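Local coordinates for protein enterotoxin type A (Staphylococcus aureus, PDB 1DYQ) that acts as a superantigen, bridging MHC class II molecules, partly through a bound zinc ion, and T-cell receptors, and causes staphylococcal food poisoning, at residues S17-G21 / T22-N26; D79-G83 / K84-L88; N137-P140 / L141-K145; K149-V153 / Q154-L158; R161-Q165 / E166-L170. The protein carries 3 engineered substitutions. All coordinates share one frame; numbering follows the deposited sequence. Where two conformers were deposited one is given.

Contact 1 (S17-G21 / T22-N26); sequences SELQG and TALGN
Thr22 follows Gly21 at the corner of a type II' beta turn that runs from Gln20 to Ala23 and leads straight into a helix. Gly21 carries the positive phi (54°) that the first corner of such a turn requires, a place commonly filled by glycine. Thr22 points its side chain away from the preceding residues, although its CB still lies 3.7 Å from Gly21 C; its carbonyl accepts from Asn26 N.

Ala23 closes the turn. Its N donates to Gln20 O over 3.0 Å, with an angle of 154° at the hydrogen, and its methyl faces back to sit 3.8 Å from Leu19 CB. Ala23 is the buried residue here.

Next comes Leu24, whose CD1 meets Leu19 CD2 roughly at right angles; both leucines have two deposited conformers, so this touch is doubtful. The backbone N of Leu24 reaches a water, 2.9 Å away, that in turn donates to Gly21 O. Gly25 N does the same through a second water, which leaves the Gly21 carbonyl gripped by two waters and ties the turn to the first backbone amides of the helix.

Asn26 ND2 bonds to Gly204 O. The turn thus starts helix 23-32 at the molecular surface, with Leu19 leaning on Phe200 of a neighbouring loop and on Arg14, a little earlier in the same chain.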
# COMPACT_ATOMS: atom_id res chain seq x y z
N SER A 17 -7.01 15.22 13.84
CA SER A 17 -7.33 15.32 15.24
C SER A 17 -8.29 14.25 15.72
O SER A 17 -8.45 14.08 16.95
CB SER A 17 -7.96 16.72 15.50
OG SER A 17 -9.17 16.85 14.83
N GLU A 18 -8.95 13.54 14.82
CA GLU A 18 -9.88 12.48 15.18
C GLU A 18 -9.15 11.19 15.52
O GLU A 18 -9.74 10.25 16.05
CB GLU A 18 -10.85 12.22 14.03
CG GLU A 18 -11.83 13.37 13.77
CD GLU A 18 -12.89 13.46 14.85
OE1 GLU A 18 -13.50 12.41 15.18
OE2 GLU A 18 -13.12 14.57 15.37
N LEU A 19 -7.88 11.11 15.14
CA LEU A 19 -7.13 9.86 15.33
C LEU A 19 -6.91 9.57 16.79
O LEU A 19 -6.43 10.43 17.54
CB LEU A 19 -5.83 9.92 14.54
CG LEU A 19 -5.92 9.49 13.06
CD1 LEU A 19 -7.08 10.17 12.36
CD2 LEU A 19 -4.60 9.82 12.35
N GLN A 20 -7.27 8.35 17.22
CA GLN A 20 -7.15 8.00 18.62
C GLN A 20 -5.95 7.14 18.93
O GLN A 20 -5.46 6.35 18.13
CB GLN A 20 -8.45 7.43 19.17
CG GLN A 20 -9.59 8.43 19.28
CD GLN A 20 -9.20 9.72 19.97
OE1 GLN A 20 -8.96 10.75 19.32
NE2 GLN A 20 -9.13 9.70 21.30
N GLY A 21 -5.39 7.36 20.12
CA GLY A 21 -4.33 6.59 20.68
C GLY A 21 -3.10 6.42 19.83
O GLY A 21 -2.33 7.34 19.55
N THR A 22 -2.82 5.15 19.51
CA THR A 22 -1.60 4.80 18.80
C THR A 22 -1.72 5.00 17.30
O THR A 22 -0.79 4.65 16.56
CB THR A 22 -1.28 3.29 19.06
OG1 THR A 22 -2.47 2.56 18.76
CG2 THR A 22 -0.92 3.12 20.53
N ALA A 23 -2.84 5.55 16.83
CA ALA A 23 -3.12 5.69 15.45
C ALA A 23 -2.03 6.33 14.62
O ALA A 23 -1.63 5.74 13.60
CB ALA A 23 -4.46 6.41 15.22
N LEU A 24 -1.53 7.48 15.05
CA LEU A 24 -0.52 8.18 14.23
C LEU A 24 0.78 7.41 14.19
O LEU A 24 1.44 7.29 13.17
CB LEU A 24 -0.31 9.57 14.82
CG LEU A 24 0.01 10.73 13.90
CD1 LEU A 24 -0.91 10.79 12.71
CD2 LEU A 24 -0.01 12.05 14.68
N GLY A 25 1.15 6.86 15.35
CA GLY A 25 2.35 6.04 15.46
C GLY A 25 2.21 4.80 14.56
O GLY A 25 3.22 4.44 13.96
N ASN A 26 1.06 4.16 14.54
CA ASN A 26 0.87 2.99 13.67
C ASN A 26 0.95 3.37 12.20
O ASN A 26 1.53 2.66 11.39
CB ASN A 26 -0.40 2.25 13.95
CG ASN A 26 -0.43 1.59 15.34
OD1 ASN A 26 0.66 1.30 15.86
ND2 ASN A 26 -1.61 1.33 15.82
O HOH W 1 -2.69 8.95 17.32
O HOH W 2 0.21 7.74 17.96

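Contact 2 (D79-G83 / K84-L88); sequences DKYKG and KKVDL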
# COMPACT_ATOMS: atom_id res chain seq x y z
N ASP A 79 -7.82 -17.17 -6.61
CA ASP A 79 -7.75 -18.01 -7.81
C ASP A 79 -7.07 -17.36 -8.98
O ASP A 79 -6.48 -18.10 -9.84
CB ASP A 79 -9.13 -18.53 -8.20
CG ASP A 79 -9.66 -19.61 -7.28
OD1 ASP A 79 -8.89 -20.12 -6.43
OD2 ASP A 79 -10.86 -19.93 -7.38
N LYS A 80 -6.95 -16.05 -9.07
CA LYS A 80 -6.22 -15.39 -10.14
C LYS A 80 -4.72 -15.69 -10.07
O LYS A 80 -3.99 -15.60 -11.06
CB LYS A 80 -6.38 -13.86 -10.07
CG LYS A 80 -7.65 -13.28 -10.59
CD LYS A 80 -7.54 -11.74 -10.69
CE LYS A 80 -7.93 -11.10 -9.37
NZ LYS A 80 -8.72 -9.85 -9.56
N TYR A 81 -4.20 -15.89 -8.85
CA TYR A 81 -2.80 -15.94 -8.60
C TYR A 81 -2.26 -17.29 -8.13
O TYR A 81 -1.05 -17.52 -8.21
CB TYR A 81 -2.44 -14.88 -7.49
CG TYR A 81 -2.92 -13.49 -7.95
CD1 TYR A 81 -2.27 -12.85 -8.99
CD2 TYR A 81 -3.96 -12.87 -7.29
CE1 TYR A 81 -2.72 -11.61 -9.43
CE2 TYR A 81 -4.40 -11.61 -7.70
CZ TYR A 81 -3.77 -11.00 -8.77
OH TYR A 81 -4.19 -9.76 -9.19
N LYS A 82 -3.13 -18.11 -7.59
CA LYS A 82 -2.67 -19.41 -7.04
C LYS A 82 -2.07 -20.26 -8.16
O LYS A 82 -2.67 -20.44 -9.21
CB LYS A 82 -3.86 -20.12 -6.40
CG LYS A 82 -3.51 -21.40 -5.65
CD LYS A 82 -4.81 -22.06 -5.17
CE LYS A 82 -5.55 -22.67 -6.35
NZ LYS A 82 -6.95 -23.02 -5.99
N GLY A 83 -0.84 -20.71 -7.94
CA GLY A 83 -0.18 -21.59 -8.88
C GLY A 83 0.31 -20.88 -10.14
O GLY A 83 0.64 -21.56 -11.13
N LYS A 84 0.43 -19.56 -10.10
CA LYS A 84 0.90 -18.80 -11.26
C LYS A 84 2.20 -18.08 -10.92
O LYS A 84 2.46 -17.80 -9.74
CB LYS A 84 -0.12 -17.69 -11.61
CG LYS A 84 -1.50 -18.18 -11.96
CD LYS A 84 -1.52 -18.82 -13.34
CE LYS A 84 -2.94 -19.04 -13.83
NZ LYS A 84 -3.64 -20.08 -13.05
N LYS A 85 2.99 -17.74 -11.94
CA LYS A 85 4.18 -16.94 -11.71
C LYS A 85 3.71 -15.48 -11.42
O LYS A 85 2.86 -14.98 -12.14
CB LYS A 85 5.17 -16.92 -12.84
CG LYS A 85 5.80 -18.30 -13.13
CD LYS A 85 6.78 -18.65 -12.02
CE LYS A 85 7.76 -19.72 -12.46
NZ LYS A 85 7.61 -20.96 -11.64
N VAL A 86 4.12 -15.03 -10.25
CA VAL A 86 3.68 -13.70 -9.77
C VAL A 86 4.88 -12.89 -9.34
O VAL A 86 5.96 -13.39 -9.02
CB VAL A 86 2.71 -13.84 -8.58
CG1 VAL A 86 1.43 -14.51 -9.01
CG2 VAL A 86 3.39 -14.58 -7.42
N ASP A 87 4.68 -11.57 -9.22
CA ASP A 87 5.57 -10.66 -8.58
C ASP A 87 4.85 -10.11 -7.32
O ASP A 87 3.63 -10.04 -7.32
CB ASP A 87 5.96 -9.49 -9.47
CG ASP A 87 6.57 -9.93 -10.79
OD1 ASP A 87 7.30 -10.96 -10.81
OD2 ASP A 87 6.32 -9.24 -11.80
N LEU A 88 5.65 -9.82 -6.32
CA LEU A 88 5.13 -9.33 -5.05
C LEU A 88 5.66 -7.92 -4.76
O LEU A 88 6.80 -7.61 -4.99
CB LEU A 88 5.60 -10.24 -3.89
CG LEU A 88 5.25 -11.74 -4.10
CD1 LEU A 88 5.87 -12.50 -2.89
CD2 LEU A 88 3.78 -11.95 -4.14
O HOH W 3 1.66 -18.06 -7.18
O HOH W 4 -1.60 -22.33 -13.01
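Lys84 sets its CG beside its own backbone N (chi1 -60°) and bends again at chi2 (-73°), which folds the start of the chain back against the end of the preceding helix, so that CG rests 3.7 Å from Lys80 O. Val86 uses the same kind of first torsion to send CG1 toward Tyr81, where it meets the ring carbon CD1 at 4.1 Å from an oblique direction, the two side chains crossing at about a right angle.

Between these two touches the backbone makes a type II beta turn from Tyr81 to Lys84, with Gly83 at positive phi in the second corner. Lys84 N closes it onto Tyr81 O over 3.2 Å, with the donor well above the carbonyl plane and not on a lone pair. A water 2.9 Å from Tyr81 O also approaches Lys84 O. At the far end of the lysine, a second water accepts from NZ and donates to Gly83 O, each leg 3.0 Å. Lys82 NZ pairs with Asp79 OD1 at 3.5 Å.

The chemistry is split: an apolar pair, Tyr81 and Val86, packs on strands 105-114 and 52-55, consistent with a place against the OB-fold barrel, while the Lys84 ammonium lies near the turn carbonyls, where its charge would probably be favourable.

Contact 3 (N137-P140 / L141-K145); sequences NTVP and LETVK
Pro140 and Thr143 carry this contact, a type I beta turn whose first carbonyl is held twice. Pro140 O accepts from Thr143 N at 3.0 Å, the donor standing above the carbonyl plane, and from Thr143 OG1 at 2.7 Å, a hydroxyl much closer to that plane with a tilt of 18°. One residue thus supplies both donors, and the second bond helps to fix the rotation of the threonine side chain: OG1 sits beside its own backbone N (chi1 -59°), turned back over the turn.

There the hydroxyl oxygen also comes against the proline ring, 3.6 Å from CB and from CD of Pro140, while Val139 CG1 comes to 3.4 Å from the same Thr143 OG1. Leu141, the first corner of the turn, directs its side chain away and touches Pro140 mainly through CB, 3.7 Å from the proline carbonyl carbon. The bent chain of Glu142 returns to bring OE1 3.7 Å from Pro140 CB.

This turn lies in the loop joining strands 135-137 and 145-148 of the beta-grasp domain. Helix 153-168 lies against it, Tyr163 packing on Val139, Pro140 and Thr143, while Val139 also rests on Leu130 of strand 119-132.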
# COMPACT_ATOMS: atom_id res chain seq x y z
N ASN A 137 2.70 22.08 -5.45
CA ASN A 137 4.09 21.92 -5.05
C ASN A 137 4.76 20.95 -6.05
O ASN A 137 4.13 19.94 -6.40
CB ASN A 137 4.26 21.37 -3.66
CG ASN A 137 3.96 22.27 -2.51
OD1 ASN A 137 3.96 21.82 -1.34
ND2 ASN A 137 3.71 23.55 -2.75
N THR A 138 6.00 21.19 -6.39
CA THR A 138 6.74 20.31 -7.27
C THR A 138 7.05 18.98 -6.57
O THR A 138 7.30 18.97 -5.37
CB THR A 138 8.10 20.94 -7.67
OG1 THR A 138 7.88 22.28 -8.13
CG2 THR A 138 8.74 20.13 -8.79
N VAL A 139 6.86 17.89 -7.30
CA VAL A 139 7.22 16.56 -6.77
C VAL A 139 8.18 15.90 -7.76
O VAL A 139 7.85 15.80 -8.94
CB VAL A 139 5.98 15.65 -6.63
CG1 VAL A 139 6.40 14.31 -6.00
CG2 VAL A 139 4.90 16.30 -5.79
N PRO A 140 9.34 15.48 -7.29
CA PRO A 140 10.32 14.81 -8.16
C PRO A 140 9.67 13.70 -8.96
O PRO A 140 8.96 12.85 -8.41
CB PRO A 140 11.36 14.29 -7.20
CG PRO A 140 11.23 15.10 -5.97
CD PRO A 140 9.77 15.50 -5.88
N LEU A 141 9.96 13.62 -10.26
CA LEU A 141 9.34 12.63 -11.12
C LEU A 141 9.68 11.21 -10.74
O LEU A 141 8.84 10.31 -10.99
CB LEU A 141 9.69 12.92 -12.59
CG LEU A 141 8.92 12.17 -13.66
CD1 LEU A 141 7.43 12.40 -13.56
CD2 LEU A 141 9.43 12.55 -15.06
N GLU A 142 10.78 10.94 -10.06
CA GLU A 142 11.14 9.60 -9.66
C GLU A 142 10.46 9.15 -8.36
O GLU A 142 10.80 8.07 -7.88
CB GLU A 142 12.64 9.42 -9.44
CG GLU A 142 13.57 10.36 -10.12
CD GLU A 142 13.58 11.77 -9.55
OE1 GLU A 142 13.99 11.96 -8.39
OE2 GLU A 142 13.16 12.69 -10.30
N THR A 143 9.64 9.98 -7.75
CA THR A 143 9.06 9.67 -6.45
C THR A 143 8.27 8.37 -6.44
O THR A 143 8.42 7.57 -5.50
CB THR A 143 8.14 10.82 -5.97
OG1 THR A 143 8.95 12.02 -5.89
CG2 THR A 143 7.57 10.52 -4.62
N VAL A 144 7.39 8.18 -7.39
CA VAL A 144 6.63 6.92 -7.52
C VAL A 144 6.96 6.30 -8.86
O VAL A 144 6.84 6.99 -9.90
CB VAL A 144 5.13 7.13 -7.38
CG1 VAL A 144 4.36 5.84 -7.64
CG2 VAL A 144 4.80 7.67 -5.99
N LYS A 145 7.41 5.05 -8.89
CA LYS A 145 7.78 4.43 -10.15
C LYS A 145 7.37 2.96 -10.16
O LYS A 145 7.29 2.36 -9.07
CB LYS A 145 9.31 4.50 -10.36
CG LYS A 145 10.08 3.89 -9.22
CD LYS A 145 11.55 3.87 -9.36
CE LYS A 145 12.18 5.24 -9.50
NZ LYS A 145 11.77 5.88 -10.78

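Contact 4 (K149-V153 / Q154-L158); sequences KNVTV and QELDL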
# COMPACT_ATOMS: atom_id res chain seq x y z
N LYS A 149 3.05 -3.12 -15.91
CA LYS A 149 1.93 -2.60 -16.71
C LYS A 149 0.67 -2.58 -15.89
O LYS A 149 -0.11 -1.64 -15.85
CB LYS A 149 1.72 -3.53 -17.93
CG LYS A 149 2.94 -3.50 -18.86
CD LYS A 149 2.79 -4.53 -19.98
CE LYS A 149 4.14 -4.70 -20.69
NZ LYS A 149 4.04 -5.79 -21.72
N ASN A 150 0.42 -3.72 -15.21
CA ASN A 150 -0.68 -3.84 -14.26
C ASN A 150 -0.08 -3.84 -12.85
O ASN A 150 0.81 -4.67 -12.57
CB ASN A 150 -1.38 -5.20 -14.53
CG ASN A 150 -2.27 -5.59 -13.38
OD1 ASN A 150 -1.93 -6.47 -12.59
ND2 ASN A 150 -3.39 -4.89 -13.25
N VAL A 151 -0.34 -2.80 -12.07
CA VAL A 151 0.34 -2.60 -10.80
C VAL A 151 -0.67 -2.55 -9.67
O VAL A 151 -1.79 -2.07 -9.83
CB VAL A 151 1.17 -1.31 -10.82
CG1 VAL A 151 0.27 -0.07 -11.02
CG2 VAL A 151 2.03 -1.15 -9.59
N THR A 152 -0.29 -3.04 -8.47
CA THR A 152 -1.21 -2.91 -7.35
C THR A 152 -1.26 -1.40 -6.96
O THR A 152 -0.24 -0.72 -6.98
CB THR A 152 -0.85 -3.72 -6.12
OG1 THR A 152 0.38 -3.42 -5.54
CG2 THR A 152 -0.93 -5.24 -6.47
N VAL A 153 -2.44 -1.02 -6.53
CA VAL A 153 -2.57 0.30 -5.87
C VAL A 153 -1.68 0.34 -4.65
O VAL A 153 -0.97 1.33 -4.39
CB VAL A 153 -4.01 0.63 -5.52
CG1 VAL A 153 -4.05 1.91 -4.64
CG2 VAL A 153 -4.85 0.84 -6.77
N GLN A 154 -1.54 -0.78 -3.90
CA GLN A 154 -0.62 -0.86 -2.79
C GLN A 154 0.78 -0.44 -3.12
O GLN A 154 1.39 0.37 -2.41
CB GLN A 154 -0.63 -2.29 -2.16
CG GLN A 154 0.43 -2.47 -1.09
CD GLN A 154 0.28 -3.77 -0.26
OE1 GLN A 154 0.91 -3.83 0.80
NE2 GLN A 154 -0.45 -4.70 -0.79
N GLU A 155 1.37 -0.91 -4.22
CA GLU A 155 2.71 -0.56 -4.62
C GLU A 155 2.87 0.97 -4.80
O GLU A 155 3.87 1.52 -4.41
CB GLU A 155 3.15 -1.29 -5.88
CG GLU A 155 4.48 -0.85 -6.45
CD GLU A 155 4.99 -1.71 -7.58
OE1 GLU A 155 4.55 -2.88 -7.71
OE2 GLU A 155 5.83 -1.22 -8.37
N LEU A 156 1.86 1.56 -5.42
CA LEU A 156 1.90 3.01 -5.67
C LEU A 156 1.64 3.80 -4.39
O LEU A 156 2.38 4.79 -4.14
CB LEU A 156 0.82 3.40 -6.69
CG LEU A 156 0.93 2.69 -8.06
CD1 LEU A 156 -0.21 3.16 -8.94
CD2 LEU A 156 2.28 2.93 -8.70
N ASP A 157 0.72 3.37 -3.57
CA ASP A 157 0.37 4.09 -2.34
C ASP A 157 1.48 4.02 -1.31
O ASP A 157 1.80 5.01 -0.65
CB ASP A 157 -0.95 3.50 -1.82
CG ASP A 157 -1.67 4.37 -0.82
OD1 ASP A 157 -1.41 5.61 -0.79
OD2 ASP A 157 -2.51 3.85 -0.05
N LEU A 158 2.17 2.88 -1.18
CA LEU A 158 3.32 2.80 -0.27
C LEU A 158 4.38 3.82 -0.68
O LEU A 158 4.97 4.50 0.17
CB LEU A 158 3.90 1.38 -0.29
CG LEU A 158 3.03 0.33 0.43
CD1 LEU A 158 3.61 -1.08 0.13
CD2 LEU A 158 3.02 0.60 1.93
O HOH W 5 2.20 -4.25 -7.52
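Glu155 reaches back along the strand that precedes its helix. Its CB lies 3.5 Å from Thr152 OG1; with CG anti to the backbone N (chi1 173°) and the chain extended beyond, CG then passes 4.0 Å from Val151 CG2, and CD presses on the same methyl at 3.6 Å. At the tip, OE1 accepts from a water at 2.7 Å and forms a salt bridge with Lys148, while OE2 is bonded to Thr146 OG1, so the buried carboxylate has partners on both oxygens.

That water also accepts from Thr152 N at 2.9 Å. Thr152 is the N-cap: its OG1 accepts a hydrogen bond from Glu155 N over 3.0 Å (154° at the hydrogen). The reciprocal link, from the cap to Glu155 OE1, runs through the water, so this is not a full capping box. Val151 CG1 packs on Leu156 CD1 at 3.9 Å, and Asp157 N bonds Val153 O at 2.8 Å, nearly in line with the carbonyl.

The junction joins strand 150-152, paired antiparallel with strand 219-221, to helix 153-168. Ile220 of that partner strand and Phe187 of strand 182-188 pack on Val153 and Leu156.

Contact 5 (R161-Q165 / E166-L170); sequences RRYLQ and EKYNL
Leu164 O is gripped by two backbone amides at the end of the helix: Tyr168 N at 3.0 Å, from above the carbonyl plane, and Leu170 N at 3.5 Å, a weak bond from beyond the last turn. Asn169 breaks the helix with positive phi (54°), its N making a further weak bond to Gln165 O. The reversal brings Leu170 back alongside Leu164, pointing the same way, with CD2 3.9 Å from Leu164 CB.

One turn along from Tyr163, Lys167 runs beside it. Its CB sits over the ring, 4.1 Å from the centroid of Tyr163 in a CH-pi contact, and its chain continues past the hydroxyl; NZ shares a water with Tyr163 OH. A second water, 2.6 Å from Tyr163 OH, donates to Tyr168 OH, which is also hydrogen-bonded to Asn137 OD1. Tyr163 CE2 comes to 4.3 Å from Tyr168 CE2, at the edge of that ring. Leu164 CD2 adds a 4.0 Å touch to Tyr168 CD2.

This is the last stretch of helix 153-168, laid on the beta-grasp sheet: Leu164 and Tyr168 rest on Leu130 of strand 119-132 and on strand 226-232, while Gln165 packs on Lys28 and Tyr32 of helix 23-32.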
# COMPACT_ATOMS: atom_id res chain seq x y z
N ARG A 161 3.00 7.54 -0.00
CA ARG A 161 2.95 7.95 1.40
C ARG A 161 4.29 7.98 2.06
O ARG A 161 4.50 8.79 2.98
CB ARG A 161 1.95 7.07 2.18
CG ARG A 161 0.55 7.10 1.58
CD ARG A 161 -0.49 6.77 2.66
NE ARG A 161 -1.67 6.22 2.08
CZ ARG A 161 -2.81 5.93 2.71
NH1 ARG A 161 -2.97 6.24 3.99
NH2 ARG A 161 -3.79 5.32 2.05
N ARG A 162 5.29 7.21 1.61
CA ARG A 162 6.62 7.29 2.17
C ARG A 162 7.22 8.69 1.89
O ARG A 162 7.72 9.32 2.80
CB ARG A 162 7.58 6.24 1.60
CG ARG A 162 8.99 6.34 2.17
CD ARG A 162 9.86 5.16 1.68
NE ARG A 162 9.43 3.96 2.40
CZ ARG A 162 9.73 3.67 3.65
NH1 ARG A 162 10.51 4.44 4.38
NH2 ARG A 162 9.17 2.58 4.20
N TYR A 163 6.94 9.16 0.67
CA TYR A 163 7.39 10.54 0.32
C TYR A 163 6.61 11.56 1.12
O TYR A 163 7.24 12.55 1.59
CB TYR A 163 7.16 10.74 -1.19
CG TYR A 163 7.38 12.20 -1.61
CD1 TYR A 163 8.65 12.71 -1.72
CD2 TYR A 163 6.27 13.00 -1.84
CE1 TYR A 163 8.84 14.05 -2.10
CE2 TYR A 163 6.46 14.35 -2.19
CZ TYR A 163 7.73 14.83 -2.32
OH TYR A 163 7.92 16.16 -2.71
N LEU A 164 5.32 11.39 1.34
CA LEU A 164 4.56 12.36 2.14
C LEU A 164 5.10 12.43 3.55
O LEU A 164 5.11 13.50 4.16
CB LEU A 164 3.08 12.10 2.11
CG LEU A 164 2.39 12.12 0.74
CD1 LEU A 164 0.92 11.81 0.84
CD2 LEU A 164 2.64 13.49 0.06
N GLN A 165 5.49 11.29 4.12
CA GLN A 165 6.10 11.34 5.46
C GLN A 165 7.41 12.08 5.42
O GLN A 165 7.67 12.95 6.29
CB GLN A 165 6.29 9.87 5.96
CG GLN A 165 6.86 9.86 7.39
CD GLN A 165 5.89 10.48 8.38
OE1 GLN A 165 4.69 10.33 8.35
NE2 GLN A 165 6.50 11.26 9.30
N GLU A 166 8.29 11.80 4.50
CA GLU A 166 9.60 12.38 4.40
C GLU A 166 9.54 13.90 4.15
O GLU A 166 10.28 14.64 4.80
CB GLU A 166 10.39 11.74 3.23
CG GLU A 166 11.86 12.19 3.26
CD GLU A 166 12.52 11.69 4.55
OE1 GLU A 166 12.63 10.46 4.70
OE2 GLU A 166 12.87 12.53 5.41
N LYS A 167 8.67 14.29 3.24
CA LYS A 167 8.62 15.72 2.84
C LYS A 167 7.73 16.53 3.72
O LYS A 167 8.11 17.70 4.06
CB LYS A 167 8.20 15.80 1.37
CG LYS A 167 8.00 17.22 0.85
CD LYS A 167 9.35 17.89 0.61
CE LYS A 167 9.16 19.18 -0.21
NZ LYS A 167 10.50 19.65 -0.71
N TYR A 168 6.57 16.07 4.12
CA TYR A 168 5.61 16.81 4.90
C TYR A 168 5.39 16.30 6.31
O TYR A 168 4.57 16.90 7.04
CB TYR A 168 4.24 16.83 4.17
CG TYR A 168 4.34 17.45 2.80
CD1 TYR A 168 4.33 18.83 2.67
CD2 TYR A 168 4.54 16.68 1.66
CE1 TYR A 168 4.46 19.42 1.42
CE2 TYR A 168 4.69 17.26 0.42
CZ TYR A 168 4.65 18.64 0.31
OH TYR A 168 4.81 19.23 -0.92
N ASN A 169 6.10 15.28 6.76
CA ASN A 169 5.88 14.73 8.12
C ASN A 169 4.43 14.38 8.34
O ASN A 169 3.82 14.56 9.39
CB ASN A 169 6.34 15.75 9.19
CG ASN A 169 7.78 16.13 9.03
OD1 ASN A 169 8.65 15.31 8.78
ND2 ASN A 169 8.07 17.44 9.19
N LEU A 170 3.82 13.68 7.36
CA LEU A 170 2.40 13.43 7.34
C LEU A 170 1.81 12.82 8.59
O LEU A 170 0.76 13.19 9.11
CB LEU A 170 2.09 12.52 6.12
CG LEU A 170 0.65 12.18 5.90
CD1 LEU A 170 -0.20 13.40 5.50
CD2 LEU A 170 0.51 11.10 4.81
O HOH W 6 6.04 17.93 -2.89
O HOH W 7 10.50 17.44 -2.82
O HOH W 8 9.04 12.27 9.22

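Contacts 3, 4 and 5 form one neighbourhood round helix 153-168, which contact 4 starts and contact 5 ends. Contact 3 lies against both: Val144 CG1 meets Leu156 CD2 at 3.7 Å, Thr143 CG2 packs 3.5 Å from Tyr163 CG, and Asn137 OD1 is 2.8 Å from Tyr168 OH, a probable hydrogen bond. The zinc ion, held by His188, His226 and Asp228, is near this group without touching it, about 12 Å from the side chain of Leu156 and about 13 Å from that of Val139. Contacts 1 and 2 stand on opposite sides of the chain's centre, their own centres 35 Å apart; contact 1 approaches contact 5 to about 5 Å between nearest atoms.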